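PDB 1TIS: thymidylate synthase from Enterobacteria phage T4, which catalyses the reductive methylation of dUMP to dTMP, using 5,10-methylene-tetrahydrofolate and releasing 7,8-dihydrofolate, and works as a homodimer. Local coordinates for residues N90-N93 with Q94-L98. Sequence-based numbering, arbitrary orientation.
Sequences NYEN and QAKDL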
ATOM      1  N   ASN A  90      -6.282  17.195  19.005  1.00 42.65           N
ATOM      2  CA  ASN A  90      -6.678  16.215  17.958  1.00 41.71           C
ATOM      3  C   ASN A  90      -7.776  15.376  18.628  1.00 38.03           C
ATOM      4  O   ASN A  90      -8.862  15.090  18.101  1.00 38.54           O
ATOM      5  CB  ASN A  90      -5.493  15.291  17.521  1.00 37.79           C
ATOM      6  CG  ASN A  90      -5.611  14.718  16.114  1.00 34.39           C
ATOM      7  OD1 ASN A  90      -6.024  13.584  15.932  1.00 39.69           O
ATOM      8  ND2 ASN A  90      -5.271  15.408  15.048  1.00 35.03           N
ATOM      9  N   TYR A  91      -7.504  15.063  19.896  1.00 34.77           N
ATOM     10  CA  TYR A  91      -8.488  14.506  20.794  1.00 27.62           C
ATOM     11  C   TYR A  91      -9.363  15.695  21.147  1.00 28.62           C
ATOM     12  O   TYR A  91     -10.529  15.663  20.758  1.00 33.51           O
ATOM     13  CB  TYR A  91      -7.783  13.932  21.997  1.00 22.73           C
ATOM     14  CG  TYR A  91      -8.533  13.982  23.297  1.00 25.09           C
ATOM     15  CD1 TYR A  91      -9.752  13.338  23.485  1.00 26.28           C
ATOM     16  CD2 TYR A  91      -7.945  14.708  24.307  1.00 28.44           C
ATOM     17  CE1 TYR A  91     -10.381  13.426  24.709  1.00 24.88           C
ATOM     18  CE2 TYR A  91      -8.573  14.798  25.530  1.00 29.75           C
ATOM     19  CZ  TYR A  91      -9.775  14.158  25.709  1.00 26.79           C
ATOM     20  OH  TYR A  91     -10.365  14.269  26.941  1.00 34.90           O
ATOM     21  N   GLU A  92      -8.875  16.776  21.768  1.00 30.37           N
ATOM     22  CA  GLU A  92      -9.695  17.951  22.119  1.00 32.40           C
ATOM     23  C   GLU A  92     -10.666  18.550  21.105  1.00 30.28           C
ATOM     24  O   GLU A  92     -11.314  19.555  21.400  1.00 24.34           O
ATOM     25  CB  GLU A  92      -8.809  19.103  22.575  1.00 35.73           C
ATOM     26  CG  GLU A  92      -8.729  19.167  24.086  1.00 38.31           C
ATOM     27  CD  GLU A  92      -7.332  19.375  24.627  1.00 43.70           C
ATOM     28  OE1 GLU A  92      -6.449  19.719  23.840  1.00 43.59           O
ATOM     29  OE2 GLU A  92      -7.145  19.182  25.835  1.00 45.86           O
ATOM     30  N   ASN A  93     -10.690  18.069  19.871  1.00 29.82           N
ATOM     31  CA  ASN A  93     -11.745  18.448  18.992  1.00 34.14           C
ATOM     32  C   ASN A  93     -12.130  17.194  18.244  1.00 33.95           C
ATOM     33  O   ASN A  93     -13.118  16.652  18.724  1.00 39.64           O
ATOM     34  CB  ASN A  93     -11.326  19.566  18.036  1.00 39.26           C
ATOM     35  CG  ASN A  93     -10.367  19.143  16.969  1.00 43.49           C
ATOM     36  OD1 ASN A  93      -9.430  18.394  17.251  1.00 48.86           O
ATOM     37  ND2 ASN A  93     -10.624  19.527  15.729  1.00 44.81           N
ATOM     38  N   GLN A  94     -11.476  16.561  17.256  1.00 31.36           N
ATOM     39  CA  GLN A  94     -12.061  15.470  16.482  1.00 29.76           C
ATOM     40  C   GLN A  94     -12.619  14.330  17.318  1.00 26.48           C
ATOM     41  O   GLN A  94     -13.791  13.955  17.175  1.00 25.41           O
ATOM     42  CB  GLN A  94     -11.011  14.953  15.521  1.00 35.30           C
ATOM     43  CG  GLN A  94     -10.759  15.837  14.305  1.00 44.12           C
ATOM     44  CD  GLN A  94     -11.657  15.552  13.089  1.00 52.27           C
ATOM     45  OE1 GLN A  94     -12.497  16.367  12.685  1.00 56.24           O
ATOM     46  NE2 GLN A  94     -11.525  14.403  12.432  1.00 54.24           N
ATOM     47  N   ALA A  95     -11.814  13.853  18.274  1.00 25.11           N
ATOM     48  CA  ALA A  95     -12.273  12.788  19.156  1.00 26.00           C
ATOM     49  C   ALA A  95     -13.376  13.257  20.103  1.00 27.26           C
ATOM     50  O   ALA A  95     -14.425  12.608  20.194  1.00 34.69           O
ATOM     51  CB  ALA A  95     -11.155  12.242  20.023  1.00 21.90           C
ATOM     52  N   LYS A  96     -13.266  14.397  20.796  1.00 23.56           N
ATOM     53  CA  LYS A  96     -14.320  14.826  21.701  1.00 17.23           C
ATOM     54  C   LYS A  96     -15.612  15.120  20.947  1.00 17.85           C
ATOM     55  O   LYS A  96     -16.693  14.882  21.476  1.00 13.24           O
ATOM     56  CB  LYS A  96     -13.818  16.029  22.462  1.00 12.74           C
ATOM     57  CG  LYS A  96     -13.632  15.548  23.885  1.00 12.36           C
ATOM     58  CD  LYS A  96     -12.888  16.588  24.672  1.00 15.36           C
ATOM     59  CE  LYS A  96     -12.747  16.243  26.143  1.00 14.91           C
ATOM     60  NZ  LYS A  96     -11.754  17.142  26.718  1.00 16.80           N
ATOM     61  N   ASP A  97     -15.503  15.500  19.668  1.00 22.07           N
ATOM     62  CA  ASP A  97     -16.618  15.708  18.763  1.00 24.03           C
ATOM     63  C   ASP A  97     -17.331  14.415  18.459  1.00 23.90           C
ATOM     64  O   ASP A  97     -18.382  14.465  17.837  1.00 28.28           O
ATOM     65  CB  ASP A  97     -16.174  16.303  17.413  1.00 33.93           C
ATOM     66  CG  ASP A  97     -16.352  17.821  17.199  1.00 40.50           C
ATOM     67  OD1 ASP A  97     -17.442  18.350  17.471  1.00 42.71           O
ATOM     68  OD2 ASP A  97     -15.403  18.470  16.722  1.00 42.29           O
ATOM     69  N   LEU A  98     -16.815  13.231  18.795  1.00 26.12           N
ATOM     70  CA  LEU A  98     -17.593  11.979  18.663  1.00 24.34           C
ATOM     71  C   LEU A  98     -18.319  11.606  19.977  1.00 24.95           C
ATOM     72  O   LEU A  98     -19.286  10.823  20.010  1.00 25.40           O
ATOM     73  CB  LEU A  98     -16.693  10.800  18.276  1.00 18.52           C
ATOM     74  CG  LEU A  98     -15.616  10.939  17.208  1.00  9.07           C
ATOM     75  CD1 LEU A  98     -14.824   9.665  17.155  1.00 11.14           C
ATOM     76  CD2 LEU A  98     -16.226  11.166  15.859  1.00 12.74           C
TER
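Tyr91 and Lys96 meet five residues apart, where helix 88-95 widens into a pi-type turn, and they illustrate how such a turn brings i and i+5 side chains together. Two successive i to i+5 bonds mark the widening: Ala95 N donates to Asn90 O at 3.2 Å, and Lys96 N to Tyr91 O at 3.0 Å. The packed side belongs to Tyr91 and Ala95. Ala95 CB sits at the edge of the phenol ring, near its plane, 3.9 Å from Tyr91 CD1, and Leu105 from a neighbouring loop touches both residues. Asn90 is buried too, its ND2 making a weak hydrogen bond to the C-terminal Val286 O, close to Ala285, a probable folate-binding residue.

By contrast, Glu92, Asn93, Gln94 and Asp97 are exposed to solvent. Asn93 and Gln94 lie side by side with their amide planes 51° apart; a bend at chi2 (-89°) leads the end of Gln94 away from residues 90-93, and its NE2 hydrogen-bonds to Ala152 O. Asn93 O accepts a 2.8 Å bond from Asp97 N, an i to i+4 link that follows the wide turn. Glu92 OE2 remains 5.1 Å from Lys96 NZ, too far for a salt bridge, although the opposite charges may still attract weakly.

The partly exposed lysine chain, extended beyond CG, runs over the tyrosine, its methylenes passing obliquely along the CE1 and CZ region of the ring. It finishes at the phenol oxygen, where Lys96 NZ makes a weak 3.2 Å hydrogen bond to Tyr91 OH.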